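Local coordinates for beta-lactamase-like protein (Koribacter versatilis, PDB 6B9V), which acts as a metal-dependent diphosphatase of the PhnP family, a metallo-beta-lactamase-like hydrolase that cleaves reactive FAD photoproducts, at residues A[73-78]-A[105-110]; A[82-87]-A[118-123]; A[139-144]-A[153-158]. All coordinates share one frame; numbering follows the deposited sequence.

Contact 1 of 3, residues A[73-78]-A[105-110]. With MN (manganese (II) ion), chain D.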
loop_
_atom_site.group_PDB
_atom_site.type_symbol
_atom_site.label_atom_id
_atom_site.label_comp_id
_atom_site.label_asym_id
_atom_site.label_seq_id
_atom_site.Cartn_x
_atom_site.Cartn_y
_atom_site.Cartn_z
ATOM N N ALA A 73 16.828 -2.484 -10.986
ATOM C CA ALA A 73 16.512 -3.883 -10.793
ATOM C C ALA A 73 15.763 -4.042 -9.478
ATOM O O ALA A 73 15.958 -3.261 -8.541
ATOM C CB ALA A 73 17.796 -4.739 -10.807
ATOM N N ILE A 74 14.885 -5.041 -9.426
ATOM C CA ILE A 74 14.196 -5.402 -8.195
ATOM C C ILE A 74 14.523 -6.847 -7.845
ATOM O O ILE A 74 14.457 -7.740 -8.697
ATOM C CB ILE A 74 12.666 -5.226 -8.325
ATOM C CG1 ILE A 74 12.342 -3.769 -8.679
ATOM C CG2 ILE A 74 11.953 -5.689 -7.033
ATOM C CD1 ILE A 74 10.895 -3.498 -8.992
ATOM N N VAL A 75 14.886 -7.071 -6.591
ATOM C CA VAL A 75 15.257 -8.401 -6.118
ATOM C C VAL A 75 14.325 -8.809 -4.974
ATOM O O VAL A 75 14.120 -8.022 -4.051
ATOM C CB VAL A 75 16.724 -8.426 -5.636
ATOM C CG1 VAL A 75 17.095 -9.817 -5.126
ATOM C CG2 VAL A 75 17.660 -8.036 -6.772
ATOM N N TYR A 76 13.765 -10.019 -5.029
ATOM C CA TYR A 76 12.844 -10.476 -3.986
ATOM C C TYR A 76 13.443 -11.484 -3.005
ATOM O O TYR A 76 14.126 -12.430 -3.415
ATOM C CB TYR A 76 11.593 -11.097 -4.623
ATOM C CG TYR A 76 10.678 -10.039 -5.207
ATOM C CD1 TYR A 76 10.780 -9.668 -6.541
ATOM C CD2 TYR A 76 9.737 -9.400 -4.416
ATOM C CE1 TYR A 76 9.952 -8.683 -7.084
ATOM C CE2 TYR A 76 8.913 -8.415 -4.937
ATOM C CZ TYR A 76 9.015 -8.071 -6.283
ATOM O OH TYR A 76 8.198 -7.087 -6.819
ATOM N N THR A 77 13.147 -11.298 -1.715
ATOM C CA THR A 77 13.490 -12.311 -0.706
ATOM C C THR A 77 12.498 -13.494 -0.729
ATOM O O THR A 77 12.908 -14.663 -0.660
ATOM C CB THR A 77 13.521 -11.704 0.720
ATOM O OG1 THR A 77 12.238 -11.147 1.029
ATOM C CG2 THR A 77 14.595 -10.625 0.832
ATOM N N HIS A 78 11.198 -13.184 -0.829
ATOM C CA HIS A 78 10.147 -14.200 -0.853
ATOM C C HIS A 78 8.807 -13.555 -1.187
ATOM O O HIS A 78 8.739 -12.343 -1.407
ATOM C CB HIS A 78 10.044 -14.979 0.485
ATOM C CG HIS A 78 9.605 -14.156 1.662
ATOM N ND1 HIS A 78 10.226 -12.975 2.029
ATOM C CD2 HIS A 78 8.653 -14.372 2.607
ATOM C CE1 HIS A 78 9.664 -12.498 3.119
ATOM N NE2 HIS A 78 8.702 -13.323 3.492
ATOM N N PRO A 105 13.764 -5.246 -14.725
ATOM C CA PRO A 105 13.957 -6.661 -14.404
ATOM C C PRO A 105 13.646 -6.986 -12.932
ATOM O O PRO A 105 14.083 -6.278 -12.028
ATOM C CB PRO A 105 15.437 -6.889 -14.724
ATOM C CG PRO A 105 16.077 -5.560 -14.464
ATOM C CD PRO A 105 15.034 -4.498 -14.748
ATOM N N LEU A 106 12.871 -8.045 -12.720
ATOM C CA LEU A 106 12.576 -8.568 -11.391
ATOM C C LEU A 106 13.314 -9.878 -11.189
ATOM O O LEU A 106 13.329 -10.718 -12.070
ATOM C CB LEU A 106 11.082 -8.810 -11.202
ATOM C CG LEU A 106 10.062 -7.790 -11.689
ATOM C CD1 LEU A 106 8.681 -8.288 -11.293
ATOM C CD2 LEU A 106 10.329 -6.409 -11.120
ATOM N N TYR A 107 13.909 -10.066 -10.026
ATOM C CA TYR A 107 14.651 -11.291 -9.768
ATOM C C TYR A 107 13.995 -12.033 -8.617
ATOM O O TYR A 107 13.812 -11.463 -7.547
ATOM C CB TYR A 107 16.117 -10.968 -9.459
ATOM C CG TYR A 107 16.859 -10.449 -10.670
ATOM C CD1 TYR A 107 16.792 -9.107 -11.034
ATOM C CD2 TYR A 107 17.610 -11.308 -11.464
ATOM C CE1 TYR A 107 17.465 -8.635 -12.164
ATOM C CE2 TYR A 107 18.283 -10.846 -12.588
ATOM C CZ TYR A 107 18.206 -9.506 -12.931
ATOM O OH TYR A 107 18.867 -9.039 -14.051
ATOM N N ALA A 108 13.636 -13.292 -8.833
ATOM C CA ALA A 108 12.990 -14.049 -7.761
ATOM C C ALA A 108 13.229 -15.535 -7.911
ATOM O O ALA A 108 13.467 -16.021 -9.023
ATOM C CB ALA A 108 11.478 -13.753 -7.734
ATOM N N ASN A 109 13.179 -16.269 -6.801
ATOM C CA ASN A 109 13.242 -17.722 -6.905
ATOM C C ASN A 109 11.910 -18.245 -7.434
ATOM O O ASN A 109 10.959 -17.473 -7.597
ATOM C CB ASN A 109 13.624 -18.381 -5.562
ATOM C CG ASN A 109 12.616 -18.132 -4.450
ATOM O OD1 ASN A 109 11.471 -17.748 -4.686
ATOM N ND2 ASN A 109 13.046 -18.368 -3.214
ATOM N N GLU A 110 11.836 -19.544 -7.702
ATOM C CA GLU A 110 10.654 -20.104 -8.355
ATOM C C GLU A 110 9.364 -19.929 -7.528
ATOM O O GLU A 110 8.305 -19.635 -8.092
ATOM C CB GLU A 110 10.883 -21.583 -8.671
ATOM C CG GLU A 110 9.811 -22.221 -9.547
ATOM C CD GLU A 110 8.519 -22.516 -8.790
ATOM O OE1 GLU A 110 8.597 -22.897 -7.597
ATOM O OE2 GLU A 110 7.430 -22.341 -9.382
HETATM MN MN MN D . 7.493 -13.619 5.362
HETATM O O HOH W 1 12.780 -14.828 -4.318
#
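Strand 73-75 and strand 105-108 run parallel, their axes 4.7 Å apart and only 17° from aligned, with Ile74 opposite Leu106 and Val75 opposite Tyr107. Three backbone bonds join them in the staggered parallel pattern: Ile74 N gives to Pro105 O at 3.0 Å, Tyr107 N to Ile74 O at 2.7 Å, and Tyr76 N to Tyr107 O at 2.9 Å. Pro105 has no N-H to give, and takes part through its carbonyl.

On one face Ile74 and Leu106 lie side by side and point the same way. CD2 of Leu106 is 3.7 Å from CD1 of Ile74 and nearly as close to its CB, the kind of fit branched aliphatic chains give a buried sheet. Tyr76 continues this face: CG is anti to the carbonyl carbon (chi1 -74°), and the ring edge at CD1 lies beside Tyr107 O, in the ring plane. The small Ala108 meets Tyr76 with CB alone, 4.1 Å from Tyr76 CB. The Tyr76 hydroxyl is bonded to Thr55. On the other face the edge of the Tyr107 ring meets Ile74 O, while CE1 reaches Ala73 CB.

Beyond the last direct bond the two segments part, and a water takes over, donating to Tyr76 O and accepting from Asn109 N. Asn109 then N-caps the following helix. In segment 73-78, His78 ND1 donates to Thr77 OG1 in the ring plane (2.9 Å), which fixes the ring's turn, while NE2 binds a manganese ion at 2.2 Å. His80, His160 and Asp178 also bind this ion. A loop of metal ligands at the C-terminal end of a core parallel strand, opening with the first histidine of HxHxDH, is the hallmark of the metallo-beta-lactamase fold.

Contact 2 of 3, residues A[82-87]-A[118-123]. With MN (manganese (II) ion), chain C.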
loop_
_atom_site.group_PDB
_atom_site.type_symbol
_atom_site.label_atom_id
_atom_site.label_comp_id
_atom_site.label_asym_id
_atom_site.label_seq_id
_atom_site.Cartn_x
_atom_site.Cartn_y
_atom_site.Cartn_z
ATOM N N ASP A 82 3.573 -8.711 2.574
ATOM C CA ASP A 82 4.279 -7.523 3.028
ATOM C C ASP A 82 5.564 -7.261 2.231
ATOM O O ASP A 82 6.199 -6.213 2.424
ATOM C CB ASP A 82 4.583 -7.585 4.548
ATOM C CG ASP A 82 5.245 -8.897 4.998
ATOM O OD1 ASP A 82 4.830 -9.995 4.579
ATOM O OD2 ASP A 82 6.172 -8.806 5.827
ATOM N N HIS A 83 5.909 -8.170 1.316
ATOM C CA HIS A 83 7.118 -8.040 0.499
ATOM C C HIS A 83 6.821 -7.885 -0.997
ATOM O O HIS A 83 7.725 -7.605 -1.779
ATOM C CB HIS A 83 8.030 -9.262 0.730
ATOM C CG HIS A 83 8.436 -9.421 2.164
ATOM N ND1 HIS A 83 9.652 -8.979 2.643
ATOM C CD2 HIS A 83 7.757 -9.894 3.238
ATOM C CE1 HIS A 83 9.714 -9.198 3.945
ATOM N NE2 HIS A 83 8.584 -9.765 4.328
ATOM N N ILE A 84 5.564 -8.069 -1.395
ATOM C CA ILE A 84 5.230 -8.024 -2.832
ATOM C C ILE A 84 4.091 -7.074 -3.217
ATOM O O ILE A 84 4.036 -6.651 -4.378
ATOM C CB ILE A 84 4.858 -9.432 -3.401
ATOM C CG1 ILE A 84 3.515 -9.933 -2.853
ATOM C CG2 ILE A 84 5.990 -10.443 -3.161
ATOM C CD1 ILE A 84 2.909 -11.099 -3.644
ATOM N N LEU A 85 3.195 -6.716 -2.292
ATOM C CA LEU A 85 1.974 -6.011 -2.759
ATOM C C LEU A 85 2.225 -4.646 -3.431
ATOM O O LEU A 85 1.357 -4.149 -4.170
ATOM C CB LEU A 85 0.979 -5.828 -1.607
ATOM C CG LEU A 85 0.158 -7.082 -1.298
ATOM C CD1 LEU A 85 -0.838 -6.851 -0.167
ATOM C CD2 LEU A 85 -0.545 -7.648 -2.546
ATOM N N GLY A 86 3.401 -4.053 -3.223
ATOM C CA GLY A 86 3.722 -2.756 -3.825
ATOM C C GLY A 86 4.121 -2.762 -5.303
ATOM O O GLY A 86 4.394 -1.699 -5.934
ATOM N N LEU A 87 4.152 -3.962 -5.877
ATOM C CA LEU A 87 4.593 -4.078 -7.268
ATOM C C LEU A 87 3.637 -3.284 -8.166
ATOM O O LEU A 87 4.055 -2.688 -9.162
ATOM C CB LEU A 87 4.673 -5.545 -7.710
ATOM C CG LEU A 87 5.112 -5.747 -9.165
ATOM C CD1 LEU A 87 6.514 -5.180 -9.379
ATOM C CD2 LEU A 87 5.067 -7.232 -9.560
ATOM N N HIS A 118 0.890 -15.161 -10.196
ATOM C CA HIS A 118 -0.505 -15.442 -9.860
ATOM C C HIS A 118 -1.239 -14.179 -9.391
ATOM O O HIS A 118 -2.272 -13.794 -9.954
ATOM C CB HIS A 118 -0.577 -16.535 -8.789
ATOM C CG HIS A 118 -1.958 -16.788 -8.277
ATOM N ND1 HIS A 118 -2.852 -17.611 -8.925
ATOM C CD2 HIS A 118 -2.601 -16.319 -7.181
ATOM C CE1 HIS A 118 -3.986 -17.646 -8.247
ATOM N NE2 HIS A 118 -3.859 -16.871 -7.184
ATOM N N VAL A 119 -0.690 -13.529 -8.369
ATOM C CA VAL A 119 -1.298 -12.349 -7.774
ATOM C C VAL A 119 -1.382 -11.199 -8.770
ATOM O O VAL A 119 -2.391 -10.499 -8.833
ATOM C CB VAL A 119 -0.520 -11.876 -6.530
ATOM C CG1 VAL A 119 -1.025 -10.517 -6.052
ATOM C CG2 VAL A 119 -0.625 -12.904 -5.406
ATOM N N PHE A 120 -0.323 -11.002 -9.547
ATOM C CA PHE A 120 -0.270 -9.876 -10.469
ATOM C C PHE A 120 -0.387 -10.361 -11.898
ATOM O O PHE A 120 0.300 -9.867 -12.790
ATOM C CB PHE A 120 1.013 -9.068 -10.277
ATOM C CG PHE A 120 1.053 -8.313 -8.976
ATOM C CD1 PHE A 120 0.248 -7.194 -8.788
ATOM C CD2 PHE A 120 1.871 -8.731 -7.940
ATOM C CE1 PHE A 120 0.267 -6.498 -7.592
ATOM C CE2 PHE A 120 1.896 -8.039 -6.739
ATOM C CZ PHE A 120 1.097 -6.920 -6.566
ATOM N N LYS A 121 -1.279 -11.324 -12.103
ATOM C CA LYS A 121 -1.558 -11.853 -13.435
ATOM C C LYS A 121 -1.956 -10.757 -14.436
ATOM O O LYS A 121 -1.705 -10.888 -15.635
ATOM C CB LYS A 121 -2.654 -12.913 -13.351
ATOM C CG LYS A 121 -2.692 -13.850 -14.537
ATOM C CD LYS A 121 -3.952 -14.693 -14.516
ATOM C CE LYS A 121 -3.973 -15.677 -15.674
ATOM N NZ LYS A 121 -5.249 -16.452 -15.711
ATOM N N TYR A 122 -2.564 -9.677 -13.942
ATOM C CA TYR A 122 -2.966 -8.562 -14.803
ATOM C C TYR A 122 -1.770 -7.721 -15.254
ATOM O O TYR A 122 -1.875 -6.954 -16.208
ATOM C CB TYR A 122 -3.998 -7.669 -14.095
ATOM C CG TYR A 122 -3.465 -6.912 -12.895
ATOM C CD1 TYR A 122 -2.968 -5.622 -13.024
ATOM C CD2 TYR A 122 -3.464 -7.491 -11.631
ATOM C CE1 TYR A 122 -2.476 -4.930 -11.919
ATOM C CE2 TYR A 122 -2.979 -6.810 -10.527
ATOM C CZ TYR A 122 -2.487 -5.534 -10.676
ATOM O OH TYR A 122 -2.011 -4.865 -9.575
ATOM N N ILE A 123 -0.637 -7.860 -14.571
ATOM C CA ILE A 123 0.575 -7.140 -14.959
ATOM C C ILE A 123 1.343 -7.918 -16.023
ATOM O O ILE A 123 1.872 -7.342 -16.974
ATOM C CB ILE A 123 1.502 -6.877 -13.752
ATOM C CG1 ILE A 123 0.879 -5.845 -12.813
ATOM C CG2 ILE A 123 2.882 -6.394 -14.207
ATOM C CD1 ILE A 123 1.797 -5.413 -11.681
HETATM MN MN MN C . 7.776 -10.264 6.291
#
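Leu87 lies over one face of the Phe120 ring in a CH-pi contact, its CB 4.2 Å from the ring centroid and 23° off the normal. The two side chains cross obliquely. CG of Leu87 is anti to the backbone N (chi1 179°), which brings it to Ile123 CD1, 4.2 Å away; CD2 also lies near the ring, 3.9 Å from Phe120 CD2. Val119 CG1 covers the opposite face, offset toward the rim, and the flat phenyl is held between aliphatic groups.

Further apolar contacts flank this pair. Ile84 CD1 meets Val119 CG2 at 4.3 Å, and Leu85 reaches the ring tip at CZ with CD2. The chain leaves helical geometry at Phe120, and Ile123 N bonds to Phe120 O, which is consistent with Ile123 turning back to Leu87.

The same segment 82-87 begins at the metal site, though its ligands do not touch 118-123. It carries the end of the HxHxDH motif of metallo-beta-lactamase-like hydrolases: Asp82 OD2 and His83 NE2 both bind the same manganese ion, at 2.2 Å each, together with Asp178 and His231. His83 ND1 is bonded to Asp54, a second-shell group that orients the imidazole.

Polar contacts with the ring come from backbone carbonyls. Leu85 O lies at the edge of the phenyl, near its plane and 3.7 Å from Phe120 CZ, where weakly positive ring hydrogens suit an oxygen; Ile84 O comes obliquely to CE2. Ile84 O also accepts Leu87 N at 3.1 Å, closing the type I turn from Ile84 to Leu87, with Leu85 and Gly86 at its corners. Further along, the contact borders the second subunit: Val119 packs on Ile123 of that subunit, and His118 O is hydrogen-bonded to NE2 of the other His118.

Contact 3 of 3, residues A[139-144]-A[153-158]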
loop_
_atom_site.group_PDB
_atom_site.type_symbol
_atom_site.label_atom_id
_atom_site.label_comp_id
_atom_site.label_asym_id
_atom_site.label_seq_id
_atom_site.Cartn_x
_atom_site.Cartn_y
_atom_site.Cartn_z
ATOM N N HIS A 139 13.157 -12.737 -13.990
ATOM C CA HIS A 139 14.399 -13.490 -14.045
ATOM C C HIS A 139 14.487 -14.434 -12.835
ATOM O O HIS A 139 14.255 -14.029 -11.677
ATOM C CB HIS A 139 15.611 -12.550 -14.066
ATOM C CG HIS A 139 15.646 -11.612 -15.235
ATOM N ND1 HIS A 139 16.429 -11.837 -16.347
ATOM C CD2 HIS A 139 15.007 -10.438 -15.457
ATOM C CE1 HIS A 139 16.265 -10.846 -17.208
ATOM N NE2 HIS A 139 15.405 -9.985 -16.693
ATOM N N ARG A 140 14.832 -15.689 -13.104
ATOM C CA ARG A 140 14.872 -16.712 -12.062
ATOM C C ARG A 140 16.159 -16.684 -11.235
ATOM O O ARG A 140 17.263 -16.688 -11.774
ATOM C CB ARG A 140 14.696 -18.100 -12.679
ATOM C CG ARG A 140 14.838 -19.259 -11.692
ATOM C CD ARG A 140 13.606 -19.400 -10.807
ATOM N NE ARG A 140 12.381 -19.497 -11.596
ATOM C CZ ARG A 140 11.862 -20.638 -12.038
ATOM N NH1 ARG A 140 12.459 -21.791 -11.772
ATOM N NH2 ARG A 140 10.746 -20.627 -12.749
ATOM N N VAL A 141 16.000 -16.671 -9.917
ATOM C CA VAL A 141 17.122 -16.750 -8.996
ATOM C C VAL A 141 17.258 -18.164 -8.430
ATOM O O VAL A 141 16.311 -18.706 -7.860
ATOM C CB VAL A 141 16.965 -15.775 -7.810
ATOM C CG1 VAL A 141 18.178 -15.852 -6.891
ATOM C CG2 VAL A 141 16.753 -14.341 -8.298
ATOM N N HIS A 142 18.433 -18.763 -8.589
ATOM C CA HIS A 142 18.762 -19.944 -7.813
ATOM C C HIS A 142 19.928 -19.587 -6.908
ATOM O O HIS A 142 20.043 -18.446 -6.468
ATOM C CB HIS A 142 19.093 -21.140 -8.705
ATOM C CG HIS A 142 18.773 -22.459 -8.074
ATOM N ND1 HIS A 142 19.746 -23.368 -7.702
ATOM C CD2 HIS A 142 17.590 -23.021 -7.728
ATOM C CE1 HIS A 142 19.174 -24.430 -7.169
ATOM N NE2 HIS A 142 17.863 -24.246 -7.173
ATOM N N HIS A 143 20.804 -20.540 -6.637
ATOM C CA HIS A 143 21.858 -20.302 -5.662
ATOM C C HIS A 143 23.049 -19.541 -6.248
ATOM O O HIS A 143 23.864 -18.990 -5.508
ATOM C CB HIS A 143 22.309 -21.627 -5.049
ATOM C CG HIS A 143 21.372 -22.149 -4.000
ATOM N ND1 HIS A 143 20.002 -22.133 -4.150
ATOM C CD2 HIS A 143 21.608 -22.691 -2.782
ATOM C CE1 HIS A 143 19.435 -22.649 -3.074
ATOM N NE2 HIS A 143 20.388 -22.997 -2.229
ATOM N N GLU A 144 23.141 -19.491 -7.570
ATOM C CA GLU A 144 24.213 -18.740 -8.218
ATOM C C GLU A 144 24.040 -17.236 -8.006
ATOM O O GLU A 144 22.924 -16.758 -7.806
ATOM C CB GLU A 144 24.261 -19.064 -9.713
ATOM C CG GLU A 144 24.297 -20.553 -10.029
ATOM C CD GLU A 144 25.703 -21.045 -10.292
ATOM O OE1 GLU A 144 26.653 -20.271 -10.042
ATOM O OE2 GLU A 144 25.861 -22.200 -10.745
ATOM N N PHE A 153 25.212 -10.022 -6.396
ATOM C CA PHE A 153 24.288 -10.242 -5.293
ATOM C C PHE A 153 24.158 -11.742 -5.055
ATOM O O PHE A 153 23.600 -12.464 -5.874
ATOM C CB PHE A 153 22.918 -9.623 -5.594
ATOM C CG PHE A 153 22.862 -8.139 -5.384
ATOM C CD1 PHE A 153 23.555 -7.278 -6.215
ATOM C CD2 PHE A 153 22.087 -7.602 -4.366
ATOM C CE1 PHE A 153 23.491 -5.898 -6.018
ATOM C CE2 PHE A 153 22.026 -6.230 -4.161
ATOM C CZ PHE A 153 22.730 -5.379 -4.991
ATOM N N ILE A 154 24.686 -12.212 -3.938
ATOM C CA ILE A 154 24.747 -13.642 -3.651
ATOM C C ILE A 154 23.527 -14.045 -2.835
ATOM O O ILE A 154 23.313 -13.508 -1.760
ATOM C CB ILE A 154 26.034 -13.993 -2.873
ATOM C CG1 ILE A 154 27.252 -13.386 -3.579
ATOM C CG2 ILE A 154 26.180 -15.501 -2.723
ATOM C CD1 ILE A 154 28.466 -13.271 -2.696
ATOM N N PRO A 155 22.717 -14.979 -3.352
ATOM C CA PRO A 155 21.584 -15.477 -2.562
ATOM C C PRO A 155 22.087 -16.296 -1.374
ATOM O O PRO A 155 22.984 -17.132 -1.523
ATOM C CB PRO A 155 20.806 -16.359 -3.552
ATOM C CG PRO A 155 21.343 -15.986 -4.925
ATOM C CD PRO A 155 22.775 -15.606 -4.684
ATOM N N VAL A 156 21.509 -16.037 -0.211
ATOM C CA VAL A 156 21.866 -16.712 1.021
ATOM C C VAL A 156 20.633 -17.420 1.552
ATOM O O VAL A 156 19.703 -16.765 2.014
ATOM C CB VAL A 156 22.389 -15.725 2.081
ATOM C CG1 VAL A 156 22.747 -16.471 3.388
ATOM C CG2 VAL A 156 23.592 -14.963 1.541
ATOM N N PRO A 157 20.601 -18.750 1.453
ATOM C CA PRO A 157 19.402 -19.454 1.921
ATOM C C PRO A 157 19.174 -19.255 3.411
ATOM O O PRO A 157 20.113 -19.413 4.190
ATOM C CB PRO A 157 19.705 -20.920 1.604
ATOM C CG PRO A 157 20.773 -20.868 0.493
ATOM C CD PRO A 157 21.580 -19.649 0.809
ATOM N N VAL A 158 17.953 -18.884 3.789
ATOM C CA VAL A 158 17.559 -18.898 5.193
ATOM C C VAL A 158 16.215 -19.631 5.325
ATOM O O VAL A 158 15.509 -19.829 4.330
ATOM C CB VAL A 158 17.471 -17.470 5.800
ATOM C CG1 VAL A 158 18.846 -16.775 5.742
ATOM C CG2 VAL A 158 16.416 -16.597 5.098
HETATM O O HOH W 2 24.072 -18.895 -2.896
#
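Pro155 and Pro157, on strand 151-160 of one sheet of the metallo-beta-lactamase sandwich, meet Val141 to Glu144, the linker leaving strand 136-140 at the margin of the other sheet. The contact thus bridges this linker and strand 151-160.

Pro155 is the centre of it. Its ring is pressed against the linker backbone, with CG 3.2 Å from His142 O and CD 3.3 Å from Glu144 O; His143 O also stands near CD. Val141 adds an apolar touch: its CG1, anti to the backbone N (chi1 -178°), comes 3.7 Å from Pro155 CG, the two side chains crossing at a slant. Val141 is buried, also packing on Tyr107, Ile146 and Tyr166, a place that suits a compact apolar side chain. Two residues along the strand, Pro157 presents CG to the imidazole of His143, 3.5 Å from NE2, while the same imidazole meets Tyr166 edge-to-face. A water donates to His143 O at 2.6 Å and, by a similarly short bond, to Pro155 O.

The chemistry follows from proline's missing N-H. Pro155 has no amide proton to offer the linker, whose carbonyls instead face ring methylenes. CD, bonded to the amide nitrogen, probably carries slight positive charge, which would make its approach to Glu144 O and His143 O tolerable or mildly favourable; the CG contact with His142 O is simply close. His143 O and Pro155 O, both acceptors, cannot bond each other, and the water can supply the two protons that join them.

How the contacts relate
From the N terminus, strand 73-75 leads into the metal-binding loop and helix 81-84, and the chain returns along strand 104-108; contact 1 closes this loop. Contact 2 opens inside it at 82-87 and closes beyond it at 118-123, after helix 110-119, so the two cross. They touch at the metal site, where His78 and His83 meet, and at Tyr76, which borders Leu87. Contact 3 follows in series, closing a short loop that holds strand 146-148, the edge of the second sheet, and tying it to the linker from strand 136-140. It joins contact 1 through neighbouring strands 104-108 and 136-140, with probable bonds Leu106 O to His139 N and Ala108 O to Val141 N. Contacts 2 and 3 do not touch.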